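Local coordinates for protein cAMP factor (Mobiluncus curtisii, PDB 6JLC) that probably acts as a secreted pore-forming toxin that takes part in the co-operative lysis of red blood cells known as the CAMP reaction, at residues D156-A161 with T190-V195. Numbering follows the deposited sequence.
Sequences DLLNKA and TKAVRV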
loop_
_atom_site.group_PDB
_atom_site.type_symbol
_atom_site.label_atom_id
_atom_site.label_comp_id
_atom_site.label_asym_id
_atom_site.label_seq_id
_atom_site.Cartn_x
_atom_site.Cartn_y
_atom_site.Cartn_z
ATOM N N ASP A 156 -1.324 -7.802 -7.876
ATOM C CA ASP A 156 -1.445 -6.348 -7.924
ATOM C C ASP A 156 -0.441 -5.731 -8.891
ATOM O O ASP A 156 -0.748 -4.720 -9.527
ATOM C CB ASP A 156 -1.297 -5.757 -6.519
ATOM C CG ASP A 156 -2.491 -6.099 -5.607
ATOM O OD1 ASP A 156 -3.594 -6.362 -6.133
ATOM O OD2 ASP A 156 -2.332 -6.116 -4.364
ATOM N N LEU A 157 0.755 -6.320 -9.026
ATOM C CA LEU A 157 1.705 -5.839 -10.033
ATOM C C LEU A 157 1.158 -6.041 -11.447
ATOM O O LEU A 157 1.312 -5.174 -12.317
ATOM C CB LEU A 157 3.047 -6.555 -9.866
ATOM C CG LEU A 157 4.213 -6.042 -10.718
ATOM C CD1 LEU A 157 4.568 -4.611 -10.351
ATOM C CD2 LEU A 157 5.433 -6.953 -10.583
ATOM N N LEU A 158 0.472 -7.138 -11.689
ATOM C CA LEU A 158 -0.141 -7.408 -12.974
ATOM C C LEU A 158 -1.284 -6.414 -13.214
ATOM O O LEU A 158 -1.434 -5.877 -14.263
ATOM C CB LEU A 158 -0.655 -8.815 -13.035
ATOM C CG LEU A 158 -1.490 -9.187 -14.229
ATOM C CD1 LEU A 158 -0.824 -8.802 -15.522
ATOM C CD2 LEU A 158 -1.884 -10.623 -14.222
ATOM N N ASN A 159 -2.062 -6.177 -12.186
ATOM C CA ASN A 159 -3.157 -5.234 -12.290
ATOM C C ASN A 159 -2.653 -3.855 -12.589
ATOM O O ASN A 159 -3.220 -3.155 -13.353
ATOM C CB ASN A 159 -4.038 -5.244 -11.060
ATOM C CG ASN A 159 -5.458 -4.833 -11.369
ATOM O OD1 ASN A 159 -6.154 -4.282 -10.559
ATOM N ND2 ASN A 159 -5.863 -5.105 -12.545
ATOM N N LYS A 160 -1.558 -3.478 -11.963
ATOM C CA LYS A 160 -0.959 -2.178 -12.256
ATOM C C LYS A 160 -0.547 -2.074 -13.721
ATOM O O LYS A 160 -0.766 -1.038 -14.364
ATOM C CB LYS A 160 0.242 -1.934 -11.340
ATOM C CG LYS A 160 0.578 -0.458 -11.154
ATOM C CD LYS A 160 1.436 -0.222 -9.915
ATOM C CE LYS A 160 0.641 -0.468 -8.634
ATOM N NZ LYS A 160 1.476 -1.082 -7.565
ATOM N N ALA A 161 0.054 -3.138 -14.267
ATOM C CA ALA A 161 0.437 -3.133 -15.675
ATOM C C ALA A 161 -0.785 -3.046 -16.583
ATOM O O ALA A 161 -0.763 -2.341 -17.598
ATOM C CB ALA A 161 1.271 -4.383 -16.002
ATOM N N THR A 190 -6.891 -7.973 -22.849
ATOM C CA THR A 190 -7.836 -8.986 -22.389
ATOM C C THR A 190 -7.120 -10.258 -21.949
ATOM O O THR A 190 -7.497 -10.874 -20.947
ATOM C CB THR A 190 -8.850 -9.287 -23.492
ATOM O OG1 THR A 190 -9.722 -8.160 -23.655
ATOM C CG2 THR A 190 -9.678 -10.524 -23.132
ATOM N N LYS A 191 -6.087 -10.671 -22.682
ATOM C CA LYS A 191 -5.323 -11.845 -22.270
ATOM C C LYS A 191 -4.734 -11.658 -20.882
ATOM O O LYS A 191 -4.778 -12.571 -20.050
ATOM C CB LYS A 191 -4.220 -12.134 -23.287
ATOM C CG LYS A 191 -4.728 -12.324 -24.708
ATOM C CD LYS A 191 -3.589 -12.681 -25.664
ATOM C CE LYS A 191 -4.010 -12.505 -27.121
ATOM N NZ LYS A 191 -2.885 -12.756 -28.071
ATOM N N ALA A 192 -4.188 -10.473 -20.604
ATOM C CA ALA A 192 -3.658 -10.209 -19.270
ATOM C C ALA A 192 -4.765 -10.203 -18.219
ATOM O O ALA A 192 -4.571 -10.699 -17.100
ATOM C CB ALA A 192 -2.890 -8.883 -19.267
ATOM N N VAL A 193 -5.930 -9.634 -18.551
ATOM C CA VAL A 193 -7.036 -9.614 -17.600
ATOM C C VAL A 193 -7.399 -11.035 -17.187
ATOM O O VAL A 193 -7.672 -11.303 -16.009
ATOM C CB VAL A 193 -8.248 -8.863 -18.194
ATOM C CG1 VAL A 193 -9.527 -9.101 -17.366
ATOM C CG2 VAL A 193 -7.963 -7.351 -18.326
ATOM N N ARG A 194 -7.397 -11.972 -18.142
ATOM C CA ARG A 194 -7.797 -13.345 -17.830
ATOM C C ARG A 194 -6.833 -13.981 -16.835
ATOM O O ARG A 194 -7.253 -14.588 -15.840
ATOM C CB ARG A 194 -7.887 -14.174 -19.115
ATOM C CG ARG A 194 -9.064 -13.767 -19.970
ATOM C CD ARG A 194 -9.416 -14.799 -21.033
ATOM N NE ARG A 194 -10.515 -14.312 -21.860
ATOM C CZ ARG A 194 -11.793 -14.287 -21.482
ATOM N NH1 ARG A 194 -12.151 -14.742 -20.286
ATOM N NH2 ARG A 194 -12.717 -13.810 -22.306
ATOM N N VAL A 195 -5.529 -13.811 -17.072
ATOM C CA VAL A 195 -4.515 -14.256 -16.117
ATOM C C VAL A 195 -4.793 -13.674 -14.742
ATOM O O VAL A 195 -4.781 -14.386 -13.729
ATOM C CB VAL A 195 -3.108 -13.874 -16.612
ATOM C CG1 VAL A 195 -2.052 -14.299 -15.591
ATOM C CG2 VAL A 195 -2.826 -14.512 -17.952
#
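Leu158 sets its CG anti to the backbone N (chi1 172°), beside the carbonyl carbon, on a CB that already faces Ala192 and Val195. Its second torsion (chi2 50°) then spreads the two methyls. Val195 answers with CG1, likewise anti to its own backbone N (chi1 178°). The two side chains cross at about a right angle. They meet through one methyl from each, Leu158 CD2 and Val195 CG1, 3.9 Å apart. Leu158 CD1 makes a looser methyl-to-methyl contact, 4.3 Å from Ala192 CB. The fork of Leu158 therefore spans two positions one helical turn apart on the partner, Ala192 and Val195. Leu158 CD2 also lies 3.9 Å from Ala192 O, a loose approach to a backbone carbonyl.

The helices come fairly close here. Leu158 CA and Ala192 CA are 7.7 Å apart, with the small alanine at the nearest point. The area buried between the segments is small, 112 Å² in total.

Segment 156-161 belongs to helix 152-173 and segment 190-195 to helix 179-197. These consecutive helices run roughly antiparallel and form a helix hairpin with a short link. Helix 203-222 packs against it to make the three-helix C-terminal unit of this CAMP factor fragment: Leu158 also touches Ala209 and Ile210, and Ala192 touches Leu213. Trp196 packs on Leu158 as well, and Ile162 on Ala192.

No hydrogen bond or salt bridge links the two segments. Their direct contact is methyl against methyl, with the Ala192 carbonyl oxygen turned toward one methyl. Cohesion probably comes from dispersion and water exclusion in the apolar core shared with Trp196, Ile162 and helix 203-222, with no polar pair between these segments to set their register.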